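Local coordinates for hypothetical protein ST1444 (Sulfolobus tokodaii, PDB 2EO0), which probably resolves Holliday junctions in genetic recombination, acting as a magnesium-dependent, structure-specific endonuclease that nicks opposing strands of four-way DNA, at residues 48-53 and 134-139; 58-63 and 89-94; 99-104 and 126-131. All blocks are in the same frame, centred on the assembly; numbering follows the deposited sequence.

Interaction 1 of 3, residues 48-53 and 134-139; sequences ALKSGV and YVESKI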
loop_
_atom_site.group_PDB
_atom_site.type_symbol
_atom_site.label_atom_id
_atom_site.label_comp_id
_atom_site.label_asym_id
_atom_site.label_seq_id
_atom_site.Cartn_x
_atom_site.Cartn_y
_atom_site.Cartn_z
ATOM N N ALA A 48 3.722 3.258 1.979
ATOM C CA ALA A 48 4.937 3.050 1.200
ATOM C C ALA A 48 5.262 1.558 1.009
ATOM O O ALA A 48 5.360 0.809 1.978
ATOM C CB ALA A 48 6.107 3.778 1.891
ATOM N N LEU A 49 5.438 1.150 -0.252
ATOM C CA LEU A 49 5.737 -0.237 -0.582
ATOM C C LEU A 49 7.083 -0.384 -1.281
ATOM O O LEU A 49 7.493 0.459 -2.088
ATOM C CB LEU A 49 4.651 -0.812 -1.508
ATOM C CG LEU A 49 3.237 -0.275 -1.281
ATOM C CD1 LEU A 49 2.414 -0.441 -2.569
ATOM C CD2 LEU A 49 2.608 -0.985 -0.095
ATOM N N LYS A 50 7.768 -1.466 -0.957
ATOM C CA LYS A 50 9.031 -1.728 -1.579
ATOM C C LYS A 50 9.405 -3.182 -1.401
ATOM O O LYS A 50 9.493 -3.679 -0.276
ATOM C CB LYS A 50 10.144 -0.838 -1.000
ATOM C CG LYS A 50 11.487 -1.066 -1.718
ATOM C CD LYS A 50 12.606 -0.118 -1.259
ATOM C CE LYS A 50 13.901 -0.412 -2.042
ATOM N NZ LYS A 50 15.016 0.541 -1.735
ATOM N N SER A 51 9.607 -3.863 -2.522
ATOM C CA SER A 51 10.014 -5.261 -2.493
ATOM C C SER A 51 9.135 -6.175 -1.637
ATOM O O SER A 51 9.627 -7.060 -0.974
ATOM C CB SER A 51 11.469 -5.329 -2.015
ATOM O OG SER A 51 12.265 -4.326 -2.660
ATOM N N GLY A 52 7.821 -5.990 -1.667
ATOM C CA GLY A 52 6.985 -6.850 -0.857
ATOM C C GLY A 52 6.796 -6.409 0.595
ATOM O O GLY A 52 6.000 -7.031 1.313
ATOM N N VAL A 53 7.514 -5.379 1.059
ATOM C CA VAL A 53 7.318 -4.917 2.438
ATOM C C VAL A 53 6.397 -3.693 2.447
ATOM O O VAL A 53 6.504 -2.797 1.607
ATOM C CB VAL A 53 8.671 -4.594 3.149
ATOM C CG1 VAL A 53 8.420 -3.916 4.509
ATOM C CG2 VAL A 53 9.450 -5.883 3.380
ATOM N N TYR A 134 16.084 0.420 8.420
ATOM C CA TYR A 134 15.253 -0.569 9.072
ATOM C C TYR A 134 14.403 -1.302 8.047
ATOM O O TYR A 134 14.287 -2.526 8.070
ATOM C CB TYR A 134 14.320 0.094 10.078
ATOM C CG TYR A 134 13.322 -0.887 10.608
ATOM C CD1 TYR A 134 13.686 -1.808 11.583
ATOM C CD2 TYR A 134 12.016 -0.924 10.110
ATOM C CE1 TYR A 134 12.783 -2.734 12.062
ATOM C CE2 TYR A 134 11.104 -1.850 10.573
ATOM C CZ TYR A 134 11.494 -2.751 11.564
ATOM O OH TYR A 134 10.585 -3.623 12.110
ATOM N N VAL A 135 13.768 -0.539 7.172
ATOM C CA VAL A 135 12.947 -1.146 6.145
ATOM C C VAL A 135 13.793 -2.086 5.282
ATOM O O VAL A 135 13.357 -3.181 4.956
ATOM C CB VAL A 135 12.281 -0.085 5.231
ATOM C CG1 VAL A 135 11.474 -0.782 4.150
ATOM C CG2 VAL A 135 11.372 0.825 6.053
ATOM N N GLU A 136 14.999 -1.654 4.921
ATOM C CA GLU A 136 15.891 -2.480 4.114
ATOM C C GLU A 136 16.223 -3.812 4.762
ATOM O O GLU A 136 16.302 -4.829 4.067
ATOM C CB GLU A 136 17.204 -1.755 3.822
ATOM C CG GLU A 136 17.109 -0.680 2.758
ATOM C CD GLU A 136 16.461 -1.203 1.484
ATOM O OE1 GLU A 136 16.613 -2.416 1.203
ATOM O OE2 GLU A 136 15.818 -0.400 0.770
ATOM N N SER A 137 16.419 -3.816 6.081
ATOM C CA SER A 137 16.755 -5.042 6.784
ATOM C C SER A 137 15.574 -5.996 6.815
ATOM O O SER A 137 15.752 -7.204 6.973
ATOM C CB SER A 137 17.243 -4.747 8.213
ATOM O OG SER A 137 16.172 -4.477 9.107
ATOM N N LYS A 138 14.366 -5.455 6.661
ATOM C CA LYS A 138 13.162 -6.281 6.649
ATOM C C LYS A 138 12.992 -6.909 5.282
ATOM O O LYS A 138 12.409 -7.985 5.146
ATOM C CB LYS A 138 11.928 -5.457 7.031
ATOM C CG LYS A 138 11.818 -5.256 8.546
ATOM C CD LYS A 138 10.400 -4.889 8.975
ATOM C CE LYS A 138 9.372 -5.970 8.570
ATOM N NZ LYS A 138 7.967 -5.590 8.909
ATOM N N ILE A 139 13.507 -6.227 4.267
ATOM C CA ILE A 139 13.473 -6.747 2.917
ATOM C C ILE A 139 14.431 -7.914 2.896
ATOM O O ILE A 139 14.097 -8.996 2.431
ATOM C CB ILE A 139 13.959 -5.717 1.912
ATOM C CG1 ILE A 139 12.902 -4.610 1.783
ATOM C CG2 ILE A 139 14.293 -6.407 0.582
ATOM C CD1 ILE A 139 13.289 -3.468 0.880
#
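Lys50 and Glu136 make the polar side of this contact, and Val53 and Ile139 make its apolar middle. Segment 48-53 is the end of a beta hairpin. Ser51 and Gly52 form the corners of its type I' turn, and Lys50 and Val53 bond to each other by backbone N-H and C=O in both directions. The hairpin joins strands 46-50 and 53-61, and helix 128-143 packs against its tip.

The Lys50 side chain reaches straight out. CG is anti to the backbone N (chi1 -177°), and the chain stays extended beyond it. CB lies 4.5 Å from Ile139 CD1. CG approaches Ile139 CD1 to 4.0 Å. CD touches both that methyl and the carboxylate of Glu136. CE is 3.4 Å from Glu136 OE2. NZ completes a salt bridge to Glu136 OE2 at 2.8 Å and meets the oxygen nearly along its C-O bond. CB of Glu136 points away from the hairpin, but a bend at chi2 (-52°) turns CD back. NZ also bonds to Lys25 O. Arg84 of the second subunit brings a like charge close to NZ, which Glu136 would probably help to offset. Ser51 and Gly52 also make backbone hydrogen bonds to that subunit.

Ile139 crosses the lysine chain at about a right angle. Its CD1 is 3.8 Å from Ser51 OG. Val53 CG1 faces Val135 CG1 at 4.4 Å. Val53 CG2 sits 4.0 Å from Ile139 CG1 and 4.0 Å from Lys138 O.

Interaction 2 of 3, residues 58-63 and 89-94; sequences EVKSRK and LFLGVK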
loop_
_atom_site.group_PDB
_atom_site.type_symbol
_atom_site.label_atom_id
_atom_site.label_comp_id
_atom_site.label_asym_id
_atom_site.label_seq_id
_atom_site.Cartn_x
_atom_site.Cartn_y
_atom_site.Cartn_z
ATOM N N GLU A 58 1.811 7.481 9.788
ATOM C CA GLU A 58 0.875 8.513 10.179
ATOM C C GLU A 58 1.799 9.669 10.601
ATOM O O GLU A 58 2.707 9.502 11.414
ATOM C CB GLU A 58 0.023 7.980 11.337
ATOM C CG GLU A 58 -1.102 8.877 11.835
ATOM C CD GLU A 58 -2.056 9.332 10.753
ATOM O OE1 GLU A 58 -2.314 8.555 9.806
ATOM O OE2 GLU A 58 -2.553 10.478 10.871
ATOM N N VAL A 59 1.588 10.833 10.012
ATOM C CA VAL A 59 2.408 11.985 10.310
ATOM C C VAL A 59 1.685 13.064 11.102
ATOM O O VAL A 59 0.619 13.517 10.725
ATOM C CB VAL A 59 2.950 12.612 9.012
ATOM C CG1 VAL A 59 3.890 13.791 9.352
ATOM C CG2 VAL A 59 3.650 11.534 8.174
ATOM N N LYS A 60 2.288 13.484 12.207
ATOM C CA LYS A 60 1.706 14.531 13.042
ATOM C C LYS A 60 2.720 15.640 13.228
ATOM O O LYS A 60 3.933 15.400 13.208
ATOM C CB LYS A 60 1.294 13.984 14.423
ATOM C CG LYS A 60 -0.206 13.828 14.631
ATOM C CD LYS A 60 -0.707 12.476 14.161
ATOM C CE LYS A 60 -2.165 12.258 14.526
ATOM N NZ LYS A 60 -3.049 13.168 13.766
ATOM N N SER A 61 2.217 16.857 13.387
ATOM C CA SER A 61 3.061 18.024 13.611
ATOM C C SER A 61 2.813 18.551 15.020
ATOM O O SER A 61 1.708 18.979 15.341
ATOM C CB SER A 61 2.748 19.123 12.592
ATOM O OG SER A 61 3.338 20.360 12.979
ATOM N N ARG A 62 3.838 18.506 15.864
ATOM C CA ARG A 62 3.726 18.993 17.246
ATOM C C ARG A 62 4.856 19.982 17.539
ATOM O O ARG A 62 6.022 19.702 17.277
ATOM C CB ARG A 62 3.806 17.828 18.224
ATOM C CG ARG A 62 2.731 16.778 18.033
ATOM C CD ARG A 62 1.343 17.340 18.243
ATOM N NE ARG A 62 0.389 16.263 18.477
ATOM C CZ ARG A 62 -0.636 15.975 17.693
ATOM N NH1 ARG A 62 -0.866 16.680 16.594
ATOM N NH2 ARG A 62 -1.439 14.978 18.015
ATOM N N LYS A 63 4.514 21.136 18.095
ATOM C CA LYS A 63 5.537 22.139 18.360
ATOM C C LYS A 63 5.732 22.586 19.808
ATOM O O LYS A 63 5.884 23.778 20.061
ATOM C CB LYS A 63 5.273 23.366 17.482
ATOM C CG LYS A 63 5.104 23.033 16.008
ATOM C CD LYS A 63 6.149 22.020 15.542
ATOM C CE LYS A 63 6.007 21.763 14.063
ATOM N NZ LYS A 63 6.064 23.068 13.337
ATOM N N LEU A 89 3.252 -0.388 10.899
ATOM C CA LEU A 89 2.780 0.963 11.104
ATOM C C LEU A 89 3.705 1.809 11.990
ATOM O O LEU A 89 4.102 1.363 13.070
ATOM C CB LEU A 89 1.391 0.899 11.722
ATOM C CG LEU A 89 0.819 2.266 11.995
ATOM C CD1 LEU A 89 0.606 2.939 10.665
ATOM C CD2 LEU A 89 -0.459 2.162 12.808
ATOM N N PHE A 90 4.019 3.024 11.537
ATOM C CA PHE A 90 4.889 3.946 12.267
ATOM C C PHE A 90 4.241 5.313 12.511
ATOM O O PHE A 90 3.389 5.775 11.736
ATOM C CB PHE A 90 6.190 4.220 11.494
ATOM C CG PHE A 90 7.076 3.009 11.318
ATOM C CD1 PHE A 90 6.756 2.019 10.396
ATOM C CD2 PHE A 90 8.228 2.860 12.081
ATOM C CE1 PHE A 90 7.562 0.909 10.239
ATOM C CE2 PHE A 90 9.047 1.744 11.927
ATOM C CZ PHE A 90 8.714 0.767 11.004
ATOM N N LEU A 91 4.672 5.967 13.584
ATOM C CA LEU A 91 4.210 7.320 13.889
ATOM C C LEU A 91 5.371 8.271 13.547
ATOM O O LEU A 91 6.461 8.180 14.123
ATOM C CB LEU A 91 3.858 7.463 15.373
ATOM C CG LEU A 91 3.618 8.891 15.884
ATOM C CD1 LEU A 91 2.345 9.429 15.315
ATOM C CD2 LEU A 91 3.545 8.900 17.443
ATOM N N GLY A 92 5.151 9.152 12.582
ATOM C CA GLY A 92 6.191 10.099 12.245
ATOM C C GLY A 92 5.853 11.456 12.827
ATOM O O GLY A 92 4.785 11.990 12.535
ATOM N N VAL A 93 6.739 12.021 13.646
ATOM C CA VAL A 93 6.462 13.334 14.245
ATOM C C VAL A 93 7.398 14.442 13.801
ATOM O O VAL A 93 8.617 14.282 13.798
ATOM C CB VAL A 93 6.528 13.298 15.789
ATOM C CG1 VAL A 93 5.914 14.591 16.357
ATOM C CG2 VAL A 93 5.808 12.044 16.322
ATOM N N LYS A 94 6.828 15.577 13.427
ATOM C CA LYS A 94 7.658 16.691 13.017
ATOM C C LYS A 94 7.716 17.737 14.133
ATOM O O LYS A 94 6.759 18.495 14.346
ATOM C CB LYS A 94 7.125 17.331 11.724
ATOM C CG LYS A 94 7.990 18.501 11.226
ATOM C CD LYS A 94 9.456 18.072 11.007
ATOM C CE LYS A 94 10.322 19.228 10.517
ATOM N NZ LYS A 94 10.671 20.234 11.580
#
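Glu58 and Lys60 bind Phe90, Gly92 and Lys94 of the neighbouring strand through both their backbone N-H and C=O groups. Glu58 N donates to Phe90 O at 3.0 Å. Glu58 O accepts from Gly92 N at 2.7 Å. Lys60 N then donates to Gly92 O at 2.9 Å, and Lys60 O accepts from Lys94 N at 2.9 Å. All four bonds are close to straight. The fifth is longer. Arg62 N reaches Lys94 O at 3.3 Å from 39° above the carbonyl plane, where the first strand has already ended.

Gly92 O also receives a CA-H contact from Val59 CA at 3.3 Å. Lys60 O is met in the same way by Val93 CA. A CB on Gly92 would point to the face that carries Val59, close to Glu58 O and Val59 CG2.

The two strands run parallel and are joined through helix 72-85, a beta-alpha-beta crossover. Glu58, Val59 and Lys60 fit the E-x-K end of the PD-(D/E)xK nuclease motif. Glu58 is a probable magnesium ligand, together with Asp45 and Glu15. The backbone N of Val59 turns away from strand 89-94 and bonds to Asp45 OD2. Glu58 OE1 has a weak bond to Asp45 N. The chain of Glu58 bends at chi2 (54°), and its OE2 forms a long ion pair with Lys60 NZ at 4.0 Å. Lys60 NZ has a further weak bond to Gln74 OE1.

Leu91 and Val93 share the face of Glu58 and Lys60. Their outward backbone groups bond to Ile102 and Arg100 of the next strand. Arg62 NH2 bonds to Tyr69 O, and one face of its guanidinium lies over Lys60 CB.

Interaction 3 of 3, residues 99-104 and 126-131; sequences LRFIKF and MELEDL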
loop_
_atom_site.group_PDB
_atom_site.type_symbol
_atom_site.label_atom_id
_atom_site.label_comp_id
_atom_site.label_asym_id
_atom_site.label_seq_id
_atom_site.Cartn_x
_atom_site.Cartn_y
_atom_site.Cartn_z
ATOM N N LEU A 99 12.505 15.823 12.680
ATOM C CA LEU A 99 11.538 14.842 12.207
ATOM C C LEU A 99 11.915 13.466 12.741
ATOM O O LEU A 99 13.035 12.988 12.538
ATOM C CB LEU A 99 11.535 14.809 10.686
ATOM C CG LEU A 99 10.738 13.702 9.981
ATOM C CD1 LEU A 99 9.200 13.893 10.170
ATOM C CD2 LEU A 99 11.131 13.742 8.496
ATOM N N ARG A 100 10.970 12.817 13.405
ATOM C CA ARG A 100 11.221 11.505 13.976
ATOM C C ARG A 100 10.123 10.485 13.684
ATOM O O ARG A 100 8.981 10.845 13.394
ATOM C CB ARG A 100 11.386 11.631 15.481
ATOM C CG ARG A 100 12.463 12.573 15.872
ATOM C CD ARG A 100 13.805 11.958 15.675
ATOM N NE ARG A 100 14.785 13.026 15.595
ATOM C CZ ARG A 100 16.059 12.901 15.923
ATOM N NH1 ARG A 100 16.514 11.727 16.354
ATOM N NH2 ARG A 100 16.860 13.962 15.849
ATOM N N PHE A 101 10.493 9.216 13.810
ATOM C CA PHE A 101 9.607 8.089 13.570
ATOM C C PHE A 101 9.808 7.024 14.620
ATOM O O PHE A 101 10.932 6.640 14.892
ATOM C CB PHE A 101 9.945 7.443 12.218
ATOM C CG PHE A 101 9.859 8.381 11.067
ATOM C CD1 PHE A 101 8.659 8.566 10.403
ATOM C CD2 PHE A 101 10.976 9.122 10.674
ATOM C CE1 PHE A 101 8.571 9.490 9.350
ATOM C CE2 PHE A 101 10.902 10.040 9.638
ATOM C CZ PHE A 101 9.702 10.227 8.973
ATOM N N ILE A 102 8.724 6.528 15.187
ATOM C CA ILE A 102 8.810 5.429 16.142
ATOM C C ILE A 102 7.767 4.405 15.709
ATOM O O ILE A 102 6.873 4.726 14.917
ATOM C CB ILE A 102 8.469 5.879 17.567
ATOM C CG1 ILE A 102 7.165 6.668 17.543
ATOM C CG2 ILE A 102 9.617 6.705 18.151
ATOM C CD1 ILE A 102 6.589 6.914 18.912
ATOM N N LYS A 103 7.886 3.175 16.205
ATOM C CA LYS A 103 6.900 2.138 15.889
ATOM C C LYS A 103 5.613 2.578 16.570
ATOM O O LYS A 103 5.621 2.993 17.732
ATOM C CB LYS A 103 7.296 0.777 16.462
ATOM C CG LYS A 103 8.291 -0.012 15.650
ATOM C CD LYS A 103 8.689 -1.273 16.411
ATOM C CE LYS A 103 9.249 -2.375 15.490
ATOM N NZ LYS A 103 10.397 -1.951 14.631
ATOM N N PHE A 104 4.504 2.493 15.848
ATOM C CA PHE A 104 3.229 2.894 16.417
ATOM C C PHE A 104 2.935 2.140 17.730
ATOM O O PHE A 104 2.158 2.608 18.574
ATOM C CB PHE A 104 2.121 2.644 15.412
ATOM C CG PHE A 104 0.981 3.567 15.561
ATOM C CD1 PHE A 104 1.015 4.823 14.972
ATOM C CD2 PHE A 104 -0.139 3.190 16.295
ATOM C CE1 PHE A 104 -0.055 5.703 15.105
ATOM C CE2 PHE A 104 -1.221 4.065 16.436
ATOM C CZ PHE A 104 -1.175 5.328 15.835
ATOM N N MET A 126 13.892 7.320 15.470
ATOM C CA MET A 126 14.763 7.277 14.307
ATOM C C MET A 126 14.471 8.354 13.288
ATOM O O MET A 126 13.389 8.931 13.265
ATOM C CB MET A 126 14.711 5.891 13.650
ATOM C CG MET A 126 13.447 5.538 12.918
ATOM S SD MET A 126 13.093 3.747 13.097
ATOM C CE MET A 126 13.950 3.016 11.772
ATOM N N GLU A 127 15.471 8.660 12.472
ATOM C CA GLU A 127 15.292 9.643 11.419
ATOM C C GLU A 127 14.916 8.884 10.177
ATOM O O GLU A 127 14.903 7.657 10.180
ATOM C CB GLU A 127 16.563 10.430 11.174
ATOM C CG GLU A 127 17.031 11.179 12.388
ATOM C CD GLU A 127 18.096 12.176 12.036
ATOM O OE1 GLU A 127 17.769 13.153 11.311
ATOM O OE2 GLU A 127 19.254 11.974 12.475
ATOM N N LEU A 128 14.584 9.610 9.125
ATOM C CA LEU A 128 14.172 8.989 7.882
ATOM C C LEU A 128 15.166 7.921 7.439
ATOM O O LEU A 128 14.796 6.772 7.174
ATOM C CB LEU A 128 14.020 10.064 6.810
ATOM C CG LEU A 128 13.180 9.753 5.564
ATOM C CD1 LEU A 128 12.074 8.756 5.858
ATOM C CD2 LEU A 128 12.605 11.048 5.078
ATOM N N GLU A 129 16.434 8.302 7.395
ATOM C CA GLU A 129 17.483 7.395 6.986
ATOM C C GLU A 129 17.519 6.142 7.843
ATOM O O GLU A 129 17.900 5.078 7.362
ATOM C CB GLU A 129 18.825 8.101 7.039
ATOM C CG GLU A 129 19.670 7.822 5.815
ATOM C CD GLU A 129 18.972 8.236 4.523
ATOM O OE1 GLU A 129 18.784 9.466 4.307
ATOM O OE2 GLU A 129 18.611 7.321 3.738
ATOM N N ASP A 130 17.137 6.256 9.107
ATOM C CA ASP A 130 17.124 5.085 9.976
ATOM C C ASP A 130 15.891 4.263 9.654
ATOM O O ASP A 130 15.928 3.026 9.653
ATOM C CB ASP A 130 17.094 5.493 11.453
ATOM C CG ASP A 130 18.245 6.411 11.829
ATOM O OD1 ASP A 130 19.404 5.960 11.788
ATOM O OD2 ASP A 130 17.987 7.593 12.153
ATOM N N LEU A 131 14.789 4.953 9.384
ATOM C CA LEU A 131 13.566 4.246 9.052
ATOM C C LEU A 131 13.872 3.404 7.842
ATOM O O LEU A 131 13.524 2.227 7.790
ATOM C CB LEU A 131 12.423 5.206 8.722
ATOM C CG LEU A 131 11.104 4.488 8.398
ATOM C CD1 LEU A 131 10.717 3.554 9.546
ATOM C CD2 LEU A 131 10.015 5.496 8.158
#
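Phe101 and Met126 face each other as an antiparallel, hydrogen-bonded pair. Phe101 N donates to Met126 O at 3.0 Å, and Met126 N donates to Phe101 O at 3.1 Å. This is a single bridge. The chain then turns at once into helix 128-143, with Glu127 at the N-cap. Asp130 OD2 accepts from Glu127 N through its anti lone pair and so ties down the start of the helix.

The tight part is around the Phe101 ring. Leu131 CD2 lies over one face, 4.2 Å from the ring centroid and 20° off its normal, a CH-pi contact. Met126 O sits at the ring edge, 3.5 Å from Phe101 CD2. Leu128 CD1 touches Phe101 CE2 at 4.2 Å. Met126 CG takes the crowded position between its backbone N and carbonyl carbon (chi1 72°). That puts it 3.4 Å from Phe101 O and in touch with Phe101 CB. Ile18 and Ile57 add further apolar contacts to Phe101. An alanine here would probably open a gap under Leu131 and Leu128, since the ring atoms they rest on would be gone.

The other side is loose. Arg100 and Glu127 run side by side, with Glu127 CG 4.0 Å from Arg100 NH1 and over the centre of the guanidinium. Guanidinium and carboxylate are stacked, their planes 18° apart. Arg100 NH2 and Glu127 OE2 stay 4.6 Å apart, and no N-H points at that oxygen. Any attraction is probably between the charges alone, and Glu127 is exposed. Arg100 NH1 has a weak bond to Gly125 O.

Helix 128-143 packs beside helix 13-24, tied by this bridge to strand 98-103; the mixed sheet between helices 13-24 and 72-85 is the PD-(D/E)xK nuclease core.

Overall arrangement
All three contacts belong to one mixed sheet. Strands 46-50, 53-61, 88-95 and 98-103 lie side by side in that order. Interaction 2 joins the neighbouring parallel strands 53-61 and 88-95. Interactions 1 and 3 both dock helix 128-143, at the hairpin tip 48-53 and at strand 98-103. The centres of interactions 2 and 3 are about 9 Å apart, those of 1 and 3 about 14 Å, and those of 1 and 2 about 20 Å. Along the chain, interaction 2 closes before interaction 3 opens, and interaction 1 encloses both. The probable metal site lies at interaction 2, whereas the hairpin of interaction 1 meets the second subunit.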